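PDB 5LKB: glutathione S-transferase omega-like 2 from Saccharomyces cerevisiae, which uses glutathione as a 1-Cys thiol transferase and dehydroascorbate reductase and reacts with glutathionyl-(hydro)quinones. Local coordinates for residues Arg296-Lys306 with Ile342-Ile353. Residues are numbered along the deposited sequence; the frame is centred on the assembly and turned at random.
Sequences RFDPVYVQHFK and IKLHYTRSHTRI
His304 and Tyr346 meet through different first torsions: His304 carries CG trans to the backbone N (chi1 -179°) and reaches across to helix 342-349, whereas Tyr346, with CG trans to the carbonyl carbon (chi1 -77°), enters as a knob among Arg296, Val300, Tyr301 and His304. The pair is a worked example of aromatic knob packing between nearly parallel helices; the axes of segments 296-304 and 342-349 approach to 9.3 Å. Val300 CG1 sits over one face of the Tyr346 ring, 3.6 Å from Tyr346 CG. Tyr301 turns its edge toward the face of Tyr346, and Tyr346 its edge toward the face of Phe305, both offset edge-to-face pairs, with Tyr346 CE2 3.6 Å from Phe305 CZ. Tyr301 OH and Tyr346 OH stand 2.8 Å apart, and Tyr224 OH also bonds to the latter. A leucine in place of Tyr346 would probably leave Tyr224 OH without this partner and open a gap beside Phe305. His304 receives CH-pi contacts from Tyr346 CB over one face and Ile353 CG2 over the opposite face, and a nearly straight hydrogen bond (167°) between His304 NE2 and His350 ND1, 2.9 Å, in which either may donate, helps fix its rotation. Ile342 covers one face of the Arg296 guanidinium, whose NH1 bonds to Thr292 O and NE to Ala45 O, next to the nucleophile Cys46. Helices 285-304 and 339-349 thus pair within the helical C-terminal GST domain, Pro47 of helix 47-58 touching Arg296, Tyr301 and Tyr346, and helix 222-227 Tyr301.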
loop_
_atom_site.group_PDB
_atom_site.type_symbol
_atom_site.label_atom_id
_atom_site.label_comp_id
_atom_site.label_asym_id
_atom_site.label_seq_id
_atom_site.Cartn_x
_atom_site.Cartn_y
_atom_site.Cartn_z
ATOM N N ARG A 296 10.731 -6.565 -6.173
ATOM C CA ARG A 296 9.346 -6.891 -5.839
ATOM C C ARG A 296 8.777 -5.978 -4.753
ATOM O O ARG A 296 7.566 -6.035 -4.450
ATOM C CB ARG A 296 9.260 -8.373 -5.408
ATOM C CG ARG A 296 9.429 -9.332 -6.539
ATOM C CD ARG A 296 9.578 -10.777 -6.015
ATOM N NE ARG A 296 9.618 -11.709 -7.173
ATOM C CZ ARG A 296 10.628 -11.791 -8.059
ATOM N NH1 ARG A 296 11.720 -11.125 -7.877
ATOM N NH2 ARG A 296 10.458 -12.530 -9.126
ATOM N N PHE A 297 9.623 -5.150 -4.162
ATOM C CA PHE A 297 9.213 -4.470 -2.924
ATOM C C PHE A 297 8.140 -3.434 -3.195
ATOM O O PHE A 297 7.052 -3.482 -2.573
ATOM C CB PHE A 297 10.436 -3.846 -2.236
ATOM C CG PHE A 297 10.224 -3.518 -0.784
ATOM C CD1 PHE A 297 9.701 -2.292 -0.402
ATOM C CD2 PHE A 297 10.585 -4.412 0.185
ATOM C CE1 PHE A 297 9.493 -2.016 0.933
ATOM C CE2 PHE A 297 10.362 -4.114 1.542
ATOM C CZ PHE A 297 9.845 -2.941 1.918
ATOM N N ASP A 298 8.396 -2.511 -4.141
ATOM C CA ASP A 298 7.372 -1.508 -4.426
ATOM C C ASP A 298 6.192 -2.088 -5.184
ATOM O O ASP A 298 5.046 -1.710 -4.877
ATOM C CB ASP A 298 7.966 -0.280 -5.135
ATOM C CG ASP A 298 8.928 0.499 -4.263
ATOM O OD1 ASP A 298 9.058 0.154 -3.069
ATOM O OD2 ASP A 298 9.521 1.495 -4.742
ATOM N N PRO A 299 6.376 -2.968 -6.164
ATOM C CA PRO A 299 5.212 -3.516 -6.883
ATOM C C PRO A 299 4.267 -4.361 -6.051
ATOM O O PRO A 299 3.075 -4.440 -6.387
ATOM C CB PRO A 299 5.872 -4.335 -8.013
ATOM C CG PRO A 299 7.125 -3.643 -8.276
ATOM C CD PRO A 299 7.625 -3.218 -6.906
ATOM N N VAL A 300 4.777 -5.088 -5.039
ATOM C CA VAL A 300 3.983 -6.029 -4.235
ATOM C C VAL A 300 4.165 -5.851 -2.731
ATOM O O VAL A 300 3.187 -5.784 -1.982
ATOM C CB VAL A 300 4.318 -7.493 -4.621
ATOM C CG1 VAL A 300 3.730 -8.444 -3.567
ATOM C CG2 VAL A 300 3.769 -7.739 -6.016
ATOM N N TYR A 301 5.382 -5.890 -2.217
ATOM C CA TYR A 301 5.529 -6.098 -0.785
ATOM C C TYR A 301 4.951 -4.928 0.045
ATOM O O TYR A 301 4.448 -5.145 1.146
ATOM C CB TYR A 301 6.963 -6.364 -0.400
ATOM C CG TYR A 301 7.526 -7.643 -1.015
ATOM C CD1 TYR A 301 6.742 -8.787 -1.222
ATOM C CD2 TYR A 301 8.850 -7.691 -1.367
ATOM C CE1 TYR A 301 7.307 -9.971 -1.756
ATOM C CE2 TYR A 301 9.416 -8.849 -1.874
ATOM C CZ TYR A 301 8.629 -9.960 -2.064
ATOM O OH TYR A 301 9.146 -11.135 -2.591
ATOM N N VAL A 302 5.041 -3.701 -0.459
ATOM C CA VAL A 302 4.481 -2.537 0.234
ATOM C C VAL A 302 2.972 -2.708 0.496
ATOM O O VAL A 302 2.530 -2.704 1.656
ATOM C CB VAL A 302 4.777 -1.249 -0.539
ATOM C CG1 VAL A 302 3.993 -0.060 0.045
ATOM C CG2 VAL A 302 6.237 -0.912 -0.456
ATOM N N GLN A 303 2.174 -2.895 -0.543
ATOM C CA GLN A 303 0.731 -3.011 -0.367
ATOM C C GLN A 303 0.305 -4.353 0.170
ATOM O O GLN A 303 -0.582 -4.445 1.037
ATOM C CB GLN A 303 0.013 -2.727 -1.679
ATOM C CG GLN A 303 -1.476 -2.590 -1.646
ATOM C CD GLN A 303 -2.244 -3.872 -1.506
ATOM O OE1 GLN A 303 -1.851 -4.916 -2.021
ATOM N NE2 GLN A 303 -3.362 -3.812 -0.800
ATOM N N HIS A 304 0.846 -5.407 -0.400
ATOM C CA HIS A 304 0.311 -6.729 -0.241
ATOM C C HIS A 304 0.828 -7.368 1.032
ATOM O O HIS A 304 0.055 -8.071 1.743
ATOM C CB HIS A 304 0.718 -7.588 -1.432
ATOM C CG HIS A 304 0.196 -8.987 -1.388
ATOM N ND1 HIS A 304 -1.131 -9.323 -1.618
ATOM C CD2 HIS A 304 0.870 -10.153 -1.199
ATOM C CE1 HIS A 304 -1.245 -10.646 -1.512
ATOM N NE2 HIS A 304 -0.053 -11.158 -1.238
ATOM N N PHE A 305 2.108 -7.214 1.328
ATOM C CA PHE A 305 2.678 -7.710 2.577
ATOM C C PHE A 305 2.760 -6.620 3.656
ATOM O O PHE A 305 3.294 -6.847 4.743
ATOM C CB PHE A 305 4.077 -8.327 2.359
ATOM C CG PHE A 305 4.077 -9.727 1.746
ATOM C CD1 PHE A 305 2.894 -10.487 1.567
ATOM C CD2 PHE A 305 5.285 -10.346 1.409
ATOM C CE1 PHE A 305 2.892 -11.817 1.066
ATOM C CE2 PHE A 305 5.300 -11.660 0.955
ATOM C CZ PHE A 305 4.094 -12.394 0.743
ATOM N N LYS A 306 2.186 -5.449 3.415
ATOM C CA LYS A 306 2.081 -4.393 4.410
ATOM C C LYS A 306 3.427 -3.916 4.898
ATOM O O LYS A 306 3.562 -3.379 6.015
ATOM C CB LYS A 306 1.120 -4.751 5.569
ATOM C CG LYS A 306 -0.232 -5.265 5.117
ATOM C CD LYS A 306 -1.080 -5.664 6.337
ATOM C CE LYS A 306 -2.490 -6.094 5.872
ATOM N NZ LYS A 306 -2.671 -7.212 4.825
ATOM N N ILE A 342 4.787 -11.358 -11.209
ATOM C CA ILE A 342 5.007 -10.935 -9.832
ATOM C C ILE A 342 3.701 -10.441 -9.197
ATOM O O ILE A 342 3.269 -10.914 -8.150
ATOM C CB ILE A 342 6.111 -9.880 -9.764
ATOM C CG1 ILE A 342 7.486 -10.516 -10.047
ATOM C CG2 ILE A 342 6.129 -9.131 -8.456
ATOM C CD1 ILE A 342 8.564 -9.531 -10.353
ATOM N N LYS A 343 3.081 -9.431 -9.817
ATOM C CA LYS A 343 1.901 -8.852 -9.191
ATOM C C LYS A 343 0.730 -9.802 -9.144
ATOM O O LYS A 343 -0.005 -9.857 -8.116
ATOM C CB LYS A 343 1.501 -7.544 -9.907
ATOM C CG LYS A 343 2.522 -6.417 -9.659
ATOM C CD LYS A 343 2.276 -5.191 -10.538
ATOM C CE LYS A 343 0.990 -4.467 -10.235
ATOM N NZ LYS A 343 1.180 -3.635 -9.081
ATOM N N LEU A 344 0.498 -10.516 -10.244
ATOM C CA LEU A 344 -0.614 -11.459 -10.278
ATOM C C LEU A 344 -0.422 -12.594 -9.285
ATOM O O LEU A 344 -1.339 -12.954 -8.554
ATOM C CB LEU A 344 -0.809 -12.006 -11.699
ATOM C CG LEU A 344 -1.354 -11.034 -12.748
ATOM C CD1 LEU A 344 -1.154 -11.658 -14.117
ATOM C CD2 LEU A 344 -2.848 -10.788 -12.433
ATOM N N HIS A 345 0.783 -13.169 -9.219
ATOM C CA HIS A 345 0.967 -14.299 -8.300
ATOM C C HIS A 345 0.517 -13.950 -6.893
ATOM O O HIS A 345 -0.293 -14.661 -6.270
ATOM C CB HIS A 345 2.430 -14.749 -8.249
ATOM C CG HIS A 345 2.685 -15.646 -7.095
ATOM N ND1 HIS A 345 2.099 -16.887 -7.023
ATOM C CD2 HIS A 345 3.344 -15.455 -5.921
ATOM C CE1 HIS A 345 2.367 -17.419 -5.840
ATOM N NE2 HIS A 345 3.126 -16.577 -5.155
ATOM N N TYR A 346 1.106 -12.890 -6.330
ATOM C CA TYR A 346 0.890 -12.632 -4.929
ATOM C C TYR A 346 -0.554 -12.246 -4.673
ATOM O O TYR A 346 -1.187 -12.762 -3.760
ATOM C CB TYR A 346 1.829 -11.528 -4.468
ATOM C CG TYR A 346 3.305 -11.961 -4.244
ATOM C CD1 TYR A 346 4.233 -11.922 -5.279
ATOM C CD2 TYR A 346 3.754 -12.320 -2.984
ATOM C CE1 TYR A 346 5.526 -12.249 -5.057
ATOM C CE2 TYR A 346 5.060 -12.689 -2.751
ATOM C CZ TYR A 346 5.941 -12.664 -3.794
ATOM O OH TYR A 346 7.277 -12.940 -3.645
ATOM N N THR A 347 -1.081 -11.316 -5.477
ATOM C CA THR A 347 -2.400 -10.776 -5.184
ATOM C C THR A 347 -3.528 -11.759 -5.491
ATOM O O THR A 347 -4.598 -11.688 -4.873
ATOM C CB THR A 347 -2.634 -9.481 -5.937
ATOM O OG1 THR A 347 -2.604 -9.726 -7.335
ATOM C CG2 THR A 347 -1.637 -8.399 -5.506
ATOM N N ARG A 348 -3.335 -12.648 -6.458
ATOM C CA ARG A 348 -4.363 -13.615 -6.827
ATOM C C ARG A 348 -4.254 -14.925 -6.079
ATOM O O ARG A 348 -5.247 -15.651 -6.029
ATOM C CB ARG A 348 -4.300 -13.929 -8.319
ATOM C CG ARG A 348 -4.399 -12.733 -9.261
ATOM C CD ARG A 348 -5.760 -12.067 -9.105
ATOM N NE ARG A 348 -5.951 -11.045 -10.133
ATOM C CZ ARG A 348 -6.290 -11.277 -11.392
ATOM N NH1 ARG A 348 -6.548 -12.537 -11.806
ATOM N NH2 ARG A 348 -6.323 -10.284 -12.260
ATOM N N SER A 349 -3.123 -15.227 -5.451
ATOM C CA SER A 349 -2.993 -16.519 -4.779
ATOM C C SER A 349 -3.189 -16.461 -3.276
ATOM O O SER A 349 -3.569 -17.470 -2.688
ATOM C CB SER A 349 -1.613 -17.125 -5.036
ATOM O OG SER A 349 -1.285 -17.199 -6.408
ATOM N N HIS A 350 -3.054 -15.310 -2.635
ATOM C CA HIS A 350 -3.038 -15.231 -1.181
ATOM C C HIS A 350 -4.399 -14.740 -0.702
ATOM O O HIS A 350 -4.592 -13.570 -0.352
ATOM C CB HIS A 350 -1.927 -14.335 -0.679
ATOM C CG HIS A 350 -0.598 -14.841 -1.023
ATOM N ND1 HIS A 350 0.495 -14.044 -1.212
ATOM C CD2 HIS A 350 -0.178 -16.117 -1.208
ATOM C CE1 HIS A 350 1.537 -14.792 -1.504
ATOM N NE2 HIS A 350 1.151 -16.057 -1.506
ATOM N N THR A 351 -5.352 -15.676 -0.631
ATOM C CA THR A 351 -6.738 -15.354 -0.289
ATOM C C THR A 351 -6.906 -14.805 1.108
ATOM O O THR A 351 -7.879 -14.075 1.349
ATOM C CB THR A 351 -7.580 -16.646 -0.384
ATOM O OG1 THR A 351 -7.258 -17.324 -1.607
ATOM C CG2 THR A 351 -9.050 -16.315 -0.361
ATOM N N ARG A 352 -6.034 -15.160 2.045
ATOM C CA ARG A 352 -6.156 -14.649 3.404
ATOM C C ARG A 352 -5.579 -13.258 3.571
ATOM O O ARG A 352 -5.743 -12.642 4.636
ATOM C CB ARG A 352 -5.526 -15.598 4.407
ATOM C CG ARG A 352 -6.199 -16.982 4.409
ATOM C CD ARG A 352 -5.994 -17.685 5.762
ATOM N NE ARG A 352 -4.609 -18.081 5.911
ATOM C CZ ARG A 352 -4.059 -19.117 5.273
ATOM N NH1 ARG A 352 -4.794 -19.852 4.445
ATOM N NH2 ARG A 352 -2.771 -19.430 5.451
ATOM N N ILE A 353 -4.975 -12.724 2.519
ATOM C CA ILE A 353 -4.531 -11.339 2.458
ATOM C C ILE A 353 -5.449 -10.506 1.575
ATOM O O ILE A 353 -5.842 -9.395 1.938
ATOM C CB ILE A 353 -3.072 -11.280 1.958
ATOM C CG1 ILE A 353 -2.101 -11.885 2.965
ATOM C CG2 ILE A 353 -2.662 -9.811 1.687
ATOM C CD1 ILE A 353 -0.734 -12.126 2.376
HETATM O O HOH W 1 0.352 -5.699 -7.240
HETATM O O HOH W 2 -5.267 -7.550 3.897
#